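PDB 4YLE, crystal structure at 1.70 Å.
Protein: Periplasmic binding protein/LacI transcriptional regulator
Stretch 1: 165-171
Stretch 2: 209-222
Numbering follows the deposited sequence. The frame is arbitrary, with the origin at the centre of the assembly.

Stretch 1, residues 165-171: DQVGIVE
Stretch 2, residues 209-222: KGNAVASAMLNEYP

Residues 166-171 form an extended strand, with phi/psi from -78/132 at Gln-166 to -97/154 at Glu-171. Helix 209-220, near -62/-43 throughout, runs almost antiparallel to it at 162°, the axes 9.1 Å apart at closest approach. Tyr-221 leaves helical geometry at -122/89, although Tyr-221 N still donates a hydrogen bond to Met-217 O at 2.8 Å. The register pairs CA atoms of Gln-166 with Tyr-221 (8.0 Å), Gly-168 with Met-217 (6.8 Å) and Val-170 with Gly-210 (6.7 Å).

No hydrogen bond crosses this contact; packing carries it, burying 286 Å². Gly-168, Val-170, Val-213 and Met-217 are buried, apolar groups suiting a contact without polar partners. Strand alternation turns Gln-166 and Val-170 toward the helix, Val-167 and Ile-169 away. Gly-168, between them, leaves room for selenomethionine Met-217: an ideal CB on Gly-168 would lie 2.6 Å from Met-217 SE, a clash, whereas Gly-168 CA sits 3.9 Å from SE. Met-217 reaches in with an extended m, t, t chain, bringing CE 3.3 Å from Ile-169 O. Val-170, chi1 t, is the most covered residue: CG1 meets Val-213 CG1 (chi1 t) at 4.0 Å and Gly-210 CA at 4.1 Å, while CG2 lies 4.2 Å from Met-217 SE. Gln-166 and Tyr-221, both partly exposed, meet at the start of the strand: Gln-166 (m, t, chi3 -22°) places OE1 3.9 Å from CD1 of Tyr-221 (chi1 m, chi2 -76°), oblique to the ring.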

# COMPACT_ATOMS: atom_id res chain seq x y z
N ASP A 165 13.06 -6.95 24.20
CA ASP A 165 13.50 -7.55 22.93
C ASP A 165 13.74 -6.49 21.85
O ASP A 165 12.91 -5.62 21.64
CB ASP A 165 12.47 -8.53 22.39
CG ASP A 165 12.50 -9.87 23.08
OD1 ASP A 165 13.38 -10.10 23.94
OD2 ASP A 165 11.64 -10.70 22.73
N GLN A 166 14.88 -6.60 21.18
CA GLN A 166 15.25 -5.74 20.06
C GLN A 166 14.54 -6.13 18.77
O GLN A 166 14.54 -7.30 18.38
CB GLN A 166 16.75 -5.81 19.82
CG GLN A 166 17.60 -5.19 20.94
CD GLN A 166 19.07 -5.35 20.69
OE1 GLN A 166 19.49 -6.23 19.95
NE2 GLN A 166 19.88 -4.50 21.33
N VAL A 167 13.96 -5.16 18.07
CA VAL A 167 13.36 -5.42 16.76
C VAL A 167 13.74 -4.31 15.78
O VAL A 167 14.13 -3.22 16.19
CB VAL A 167 11.82 -5.55 16.89
CG1 VAL A 167 11.49 -6.51 18.04
CG2 VAL A 167 11.19 -4.19 17.14
N GLY A 168 13.64 -4.62 14.48
CA GLY A 168 13.85 -3.66 13.42
C GLY A 168 12.61 -3.53 12.59
O GLY A 168 11.85 -4.48 12.44
N ILE A 169 12.38 -2.32 12.07
CA ILE A 169 11.26 -2.04 11.17
C ILE A 169 11.80 -1.77 9.76
O ILE A 169 12.63 -0.87 9.55
CB ILE A 169 10.43 -0.85 11.66
CG1 ILE A 169 9.87 -1.19 13.03
CG2 ILE A 169 9.30 -0.51 10.67
CD1 ILE A 169 9.08 -0.05 13.70
N VAL A 170 11.33 -2.57 8.82
CA VAL A 170 11.63 -2.40 7.41
C VAL A 170 10.44 -1.66 6.78
O VAL A 170 9.36 -2.21 6.64
CB VAL A 170 11.91 -3.72 6.72
CG1 VAL A 170 12.44 -3.47 5.29
CG2 VAL A 170 12.91 -4.53 7.50
N GLU A 171 10.68 -0.40 6.41
CA GLU A 171 9.65 0.54 6.04
C GLU A 171 9.45 0.64 4.53
O GLU A 171 10.36 0.34 3.76
CB GLU A 171 10.06 1.89 6.62
CG GLU A 171 9.32 3.08 6.27
CD GLU A 171 9.81 4.20 7.13
OE1 GLU A 171 10.77 4.90 6.75
OE2 GLU A 171 9.26 4.30 8.23
N LYS A 209 15.57 -4.74 -2.00
CA LYS A 209 15.95 -3.70 -1.05
C LYS A 209 15.54 -4.10 0.39
O LYS A 209 16.31 -3.86 1.32
CB LYS A 209 15.33 -2.37 -1.47
CG LYS A 209 15.74 -1.19 -0.60
CD LYS A 209 17.16 -0.76 -0.83
CE LYS A 209 17.49 0.42 0.06
NZ LYS A 209 18.89 0.87 -0.10
N GLY A 210 14.37 -4.73 0.58
CA GLY A 210 13.97 -5.26 1.88
C GLY A 210 14.98 -6.26 2.42
O GLY A 210 15.33 -6.23 3.62
N ASN A 211 15.44 -7.15 1.54
CA ASN A 211 16.44 -8.14 1.89
C ASN A 211 17.72 -7.47 2.33
O ASN A 211 18.34 -7.87 3.33
CB ASN A 211 16.72 -9.07 0.70
CG ASN A 211 17.87 -10.03 0.96
OD1 ASN A 211 18.98 -9.80 0.51
ND2 ASN A 211 17.59 -11.10 1.71
N ALA A 212 18.15 -6.45 1.59
CA ALA A 212 19.42 -5.79 1.92
C ALA A 212 19.35 -5.15 3.29
O ALA A 212 20.28 -5.30 4.10
CB ALA A 212 19.79 -4.74 0.88
N VAL A 213 18.26 -4.42 3.55
CA VAL A 213 18.01 -3.83 4.88
C VAL A 213 17.92 -4.85 6.01
O VAL A 213 18.53 -4.65 7.06
CB VAL A 213 16.70 -3.01 4.83
CG1 VAL A 213 16.26 -2.56 6.24
CG2 VAL A 213 16.93 -1.82 3.93
N ALA A 214 17.15 -5.91 5.82
CA ALA A 214 17.02 -6.96 6.84
C ALA A 214 18.40 -7.54 7.17
O ALA A 214 18.74 -7.78 8.33
CB ALA A 214 16.07 -8.06 6.37
N SER A 215 19.19 -7.78 6.13
CA SER A 215 20.52 -8.36 6.30
C SER A 215 21.43 -7.43 7.09
O SER A 215 22.18 -7.89 7.97
CB SER A 215 21.13 -8.68 4.95
OG SER A 215 20.52 -9.87 4.42
N ALA A 216 21.35 -6.14 6.80
CA ALA A 216 22.12 -5.16 7.53
C ALA A 216 21.69 -5.15 8.99
O ALA A 216 22.53 -5.09 9.88
CB ALA A 216 21.97 -3.77 6.92
N MSE A 217 20.38 -5.21 9.25
CA MSE A 217 19.89 -5.14 10.62
C MSE A 217 20.33 -6.37 11.44
O MSE A 217 20.72 -6.24 12.59
CB MSE A 217 18.37 -5.00 10.64
CG MSE A 217 17.93 -3.67 10.25
SE MSE A 217 15.98 -3.70 10.17
CE MSE A 217 15.80 -1.77 9.78
N LEU A 218 20.23 -7.55 10.83
CA LEU A 218 20.68 -8.77 11.47
C LEU A 218 22.18 -8.71 11.76
O LEU A 218 22.65 -9.16 12.82
CB LEU A 218 20.36 -10.00 10.60
CG LEU A 218 18.86 -10.26 10.48
CD1 LEU A 218 18.59 -11.15 9.27
CD2 LEU A 218 18.29 -10.90 11.72
N ASN A 219 22.94 -8.17 10.82
CA ASN A 219 24.38 -8.01 11.06
C ASN A 219 24.65 -7.01 12.17
O ASN A 219 25.55 -7.22 13.00
CB ASN A 219 25.11 -7.59 9.78
CG ASN A 219 25.25 -8.72 8.78
OD1 ASN A 219 25.48 -9.86 9.15
ND2 ASN A 219 25.15 -8.40 7.50
N GLU A 220 23.90 -5.91 12.19
CA GLU A 220 24.13 -4.84 13.18
C GLU A 220 23.73 -5.28 14.59
O GLU A 220 24.36 -4.88 15.58
CB GLU A 220 23.34 -3.57 12.80
CG GLU A 220 23.74 -2.34 13.65
CD GLU A 220 23.03 -1.06 13.20
OE1 GLU A 220 22.32 -1.06 12.18
OE2 GLU A 220 23.20 -0.03 13.88
N TYR A 221 22.65 -6.08 14.67
CA TYR A 221 22.07 -6.51 15.93
C TYR A 221 22.04 -8.03 16.05
O TYR A 221 21.07 -8.69 15.70
CB TYR A 221 20.67 -5.92 16.06
CG TYR A 221 20.76 -4.42 16.14
CD1 TYR A 221 21.17 -3.82 17.31
CD2 TYR A 221 20.47 -3.61 15.04
CE1 TYR A 221 21.29 -2.45 17.39
CE2 TYR A 221 20.59 -2.24 15.11
CZ TYR A 221 21.01 -1.68 16.30
OH TYR A 221 21.13 -0.32 16.39
N PRO A 222 23.10 -8.61 16.59
CA PRO A 222 23.14 -10.05 16.79
C PRO A 222 22.01 -10.57 17.67
O PRO A 222 21.64 -11.74 17.57
CB PRO A 222 24.51 -10.29 17.46
CG PRO A 222 25.29 -9.05 17.22
CD PRO A 222 24.33 -7.93 17.01